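Local coordinates for protein pre-crRNA processing endonuclease (Streptococcus pyogenes serotype M1, PDB 3VZH) that probably cleaves CRISPR precursor transcripts into CRISPR RNA, as an RNA-binding Cas5d endoribonuclease of the type I-C antiviral defence system, at residues K63-I68 / V96-F101. Residues are numbered along the deposited sequence; the frame is centred on the assembly and turned at random.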
loop_
_atom_site.group_PDB
_atom_site.type_symbol
_atom_site.label_atom_id
_atom_site.label_comp_id
_atom_site.label_asym_id
_atom_site.label_seq_id
_atom_site.Cartn_x
_atom_site.Cartn_y
_atom_site.Cartn_z
ATOM N N LYS A 63 7.782 2.041 4.219
ATOM C CA LYS A 63 8.966 1.698 4.982
ATOM C C LYS A 63 8.718 0.350 5.637
ATOM O O LYS A 63 7.696 0.159 6.367
ATOM C CB LYS A 63 9.410 2.741 6.047
ATOM C CG LYS A 63 9.574 4.139 5.447
ATOM C CD LYS A 63 9.973 5.181 6.482
ATOM C CE LYS A 63 11.277 4.947 7.049
ATOM N NZ LYS A 63 11.775 6.314 7.482
ATOM N N VAL A 64 9.581 -0.611 5.309
ATOM C CA VAL A 64 9.559 -1.963 5.923
ATOM C C VAL A 64 10.379 -1.906 7.204
ATOM O O VAL A 64 11.621 -1.809 7.171
ATOM C CB VAL A 64 10.141 -2.982 4.861
ATOM C CG1 VAL A 64 10.168 -4.397 5.440
ATOM C CG2 VAL A 64 9.337 -2.922 3.567
ATOM N N ILE A 65 9.691 -1.902 8.361
ATOM C CA ILE A 65 10.373 -1.623 9.630
ATOM C C ILE A 65 10.994 -2.845 10.199
ATOM O O ILE A 65 12.044 -2.738 10.844
ATOM C CB ILE A 65 9.368 -1.006 10.632
ATOM C CG1 ILE A 65 8.867 0.344 10.026
ATOM C CG2 ILE A 65 10.110 -0.710 11.950
ATOM C CD1 ILE A 65 9.971 1.360 9.654
ATOM N N ASN A 66 10.367 -4.013 9.982
ATOM C CA ASN A 66 10.807 -5.240 10.703
ATOM C C ASN A 66 11.632 -6.170 9.820
ATOM O O ASN A 66 11.297 -6.324 8.608
ATOM C CB ASN A 66 9.623 -6.073 11.264
ATOM C CG ASN A 66 9.015 -5.456 12.511
ATOM O OD1 ASN A 66 9.482 -4.402 12.965
ATOM N ND2 ASN A 66 7.926 -6.092 13.060
ATOM N N GLN A 67 12.604 -6.836 10.462
ATOM C CA GLN A 67 13.222 -8.051 9.896
ATOM C C GLN A 67 12.185 -8.883 9.084
ATOM O O GLN A 67 11.090 -9.245 9.553
ATOM C CB GLN A 67 13.849 -8.875 11.006
ATOM C CG GLN A 67 14.454 -10.172 10.499
ATOM C CD GLN A 67 15.174 -10.890 11.614
ATOM O OE1 GLN A 67 15.295 -10.399 12.744
ATOM N NE2 GLN A 67 15.691 -11.999 11.293
ATOM N N ILE A 68 12.582 -9.306 7.894
ATOM C CA ILE A 68 11.738 -10.159 7.055
ATOM C C ILE A 68 11.877 -11.615 7.523
ATOM O O ILE A 68 12.996 -12.124 7.544
ATOM C CB ILE A 68 12.146 -10.031 5.585
ATOM C CG1 ILE A 68 11.787 -8.609 5.025
ATOM C CG2 ILE A 68 11.497 -11.107 4.679
ATOM C CD1 ILE A 68 12.535 -8.319 3.747
ATOM N N VAL A 96 5.680 -4.807 10.192
ATOM C CA VAL A 96 5.289 -3.403 10.464
ATOM C C VAL A 96 5.635 -2.608 9.209
ATOM O O VAL A 96 6.713 -2.724 8.680
ATOM C CB VAL A 96 6.085 -2.818 11.644
ATOM C CG1 VAL A 96 5.825 -1.321 11.676
ATOM C CG2 VAL A 96 5.733 -3.445 13.017
ATOM N N TYR A 97 4.703 -1.823 8.671
ATOM C CA TYR A 97 4.944 -1.045 7.423
ATOM C C TYR A 97 4.421 0.331 7.688
ATOM O O TYR A 97 3.280 0.485 8.279
ATOM C CB TYR A 97 4.119 -1.603 6.269
ATOM C CG TYR A 97 4.481 -3.025 5.933
ATOM C CD1 TYR A 97 5.772 -3.346 5.497
ATOM C CD2 TYR A 97 3.552 -4.024 6.036
ATOM C CE1 TYR A 97 6.106 -4.699 5.221
ATOM C CE2 TYR A 97 3.868 -5.351 5.758
ATOM C CZ TYR A 97 5.147 -5.659 5.332
ATOM O OH TYR A 97 5.438 -6.982 5.054
ATOM N N LEU A 98 5.203 1.355 7.353
ATOM C CA LEU A 98 4.677 2.688 7.448
ATOM C C LEU A 98 4.398 3.107 5.997
ATOM O O LEU A 98 5.312 2.990 5.088
ATOM C CB LEU A 98 5.725 3.622 8.137
ATOM C CG LEU A 98 6.392 3.017 9.356
ATOM C CD1 LEU A 98 7.325 4.107 9.883
ATOM C CD2 LEU A 98 5.380 2.674 10.468
ATOM N N ILE A 99 3.194 3.624 5.726
ATOM C CA ILE A 99 2.792 3.932 4.367
ATOM C C ILE A 99 2.660 5.481 4.319
ATOM O O ILE A 99 1.987 6.072 5.171
ATOM C CB ILE A 99 1.406 3.303 4.041
ATOM C CG1 ILE A 99 1.424 1.787 4.343
ATOM C CG2 ILE A 99 1.027 3.501 2.560
ATOM C CD1 ILE A 99 0.060 1.078 4.149
ATOM N N LYS A 100 3.194 6.060 3.267
ATOM C CA LYS A 100 3.004 7.489 2.902
ATOM C C LYS A 100 2.096 7.510 1.678
ATOM O O LYS A 100 2.364 6.801 0.704
ATOM C CB LYS A 100 4.360 8.086 2.584
ATOM C CG LYS A 100 4.272 9.535 2.115
ATOM C CD LYS A 100 5.695 10.059 1.763
ATOM C CE LYS A 100 5.610 11.532 1.307
ATOM N NZ LYS A 100 6.957 12.003 0.799
ATOM N N PHE A 101 1.013 8.301 1.730
ATOM C CA PHE A 101 0.104 8.307 0.611
ATOM C C PHE A 101 -0.607 9.664 0.544
ATOM O O PHE A 101 -0.537 10.429 1.517
ATOM C CB PHE A 101 -0.867 7.178 0.690
ATOM C CG PHE A 101 -1.900 7.285 1.814
ATOM C CD1 PHE A 101 -3.226 7.711 1.537
ATOM C CD2 PHE A 101 -1.566 6.877 3.077
ATOM C CE1 PHE A 101 -4.187 7.768 2.601
ATOM C CE2 PHE A 101 -2.505 6.943 4.123
ATOM C CZ PHE A 101 -3.806 7.346 3.871
HETATM O O HOH W 1 7.894 -5.208 8.449
#
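Val96, Leu98 and Lys63 bury the most surface where strand 55-64 ends against strand 95-105, in the antiparallel sheet of an RRM-like Cas5 fold. Lys63 and Leu98 form a hydrogen-bonded pair: Lys63 N donates to Leu98 O (2.8 Å), and Leu98 N returns a bond to a lone pair of Lys63 O. That carbonyl oxygen also makes a CA-H...O contact with Tyr97, whose CA is 3.2 Å from Lys63 O. Lysine suits this border site by its apolar base and long reach: CB sits 4.3 Å from Leu98 CB, and the rest of the chain runs away from the strand pair to the carbonyl and ring of Tyr156.

Beyond Val64 the strand gives way to a loop, yet one more backbone bond forms, from Ile65 N to Val96 O. It is nearly straight at 169°, though tilted from the carbonyl plane. Branched, apolar Ile65 can then touch two neighbours: CB meets Val96 CG1, while CG1, beside its own backbone N (chi1 -62°), reaches Leu98 CG at 3.7 Å. On the face opposite Lys63 and Leu98, Val64 CG2 packs at the edge of the Tyr97 ring. Val96 spreads its two methyls, CG1 against Ile65 and CG2 against the Asn66 amide, whose ND2 bonds to Asp94 O. Where the loop turns away, a water bridges the backbones, accepting from Asn66 N at 3.1 Å and from Val96 N at 2.8 Å.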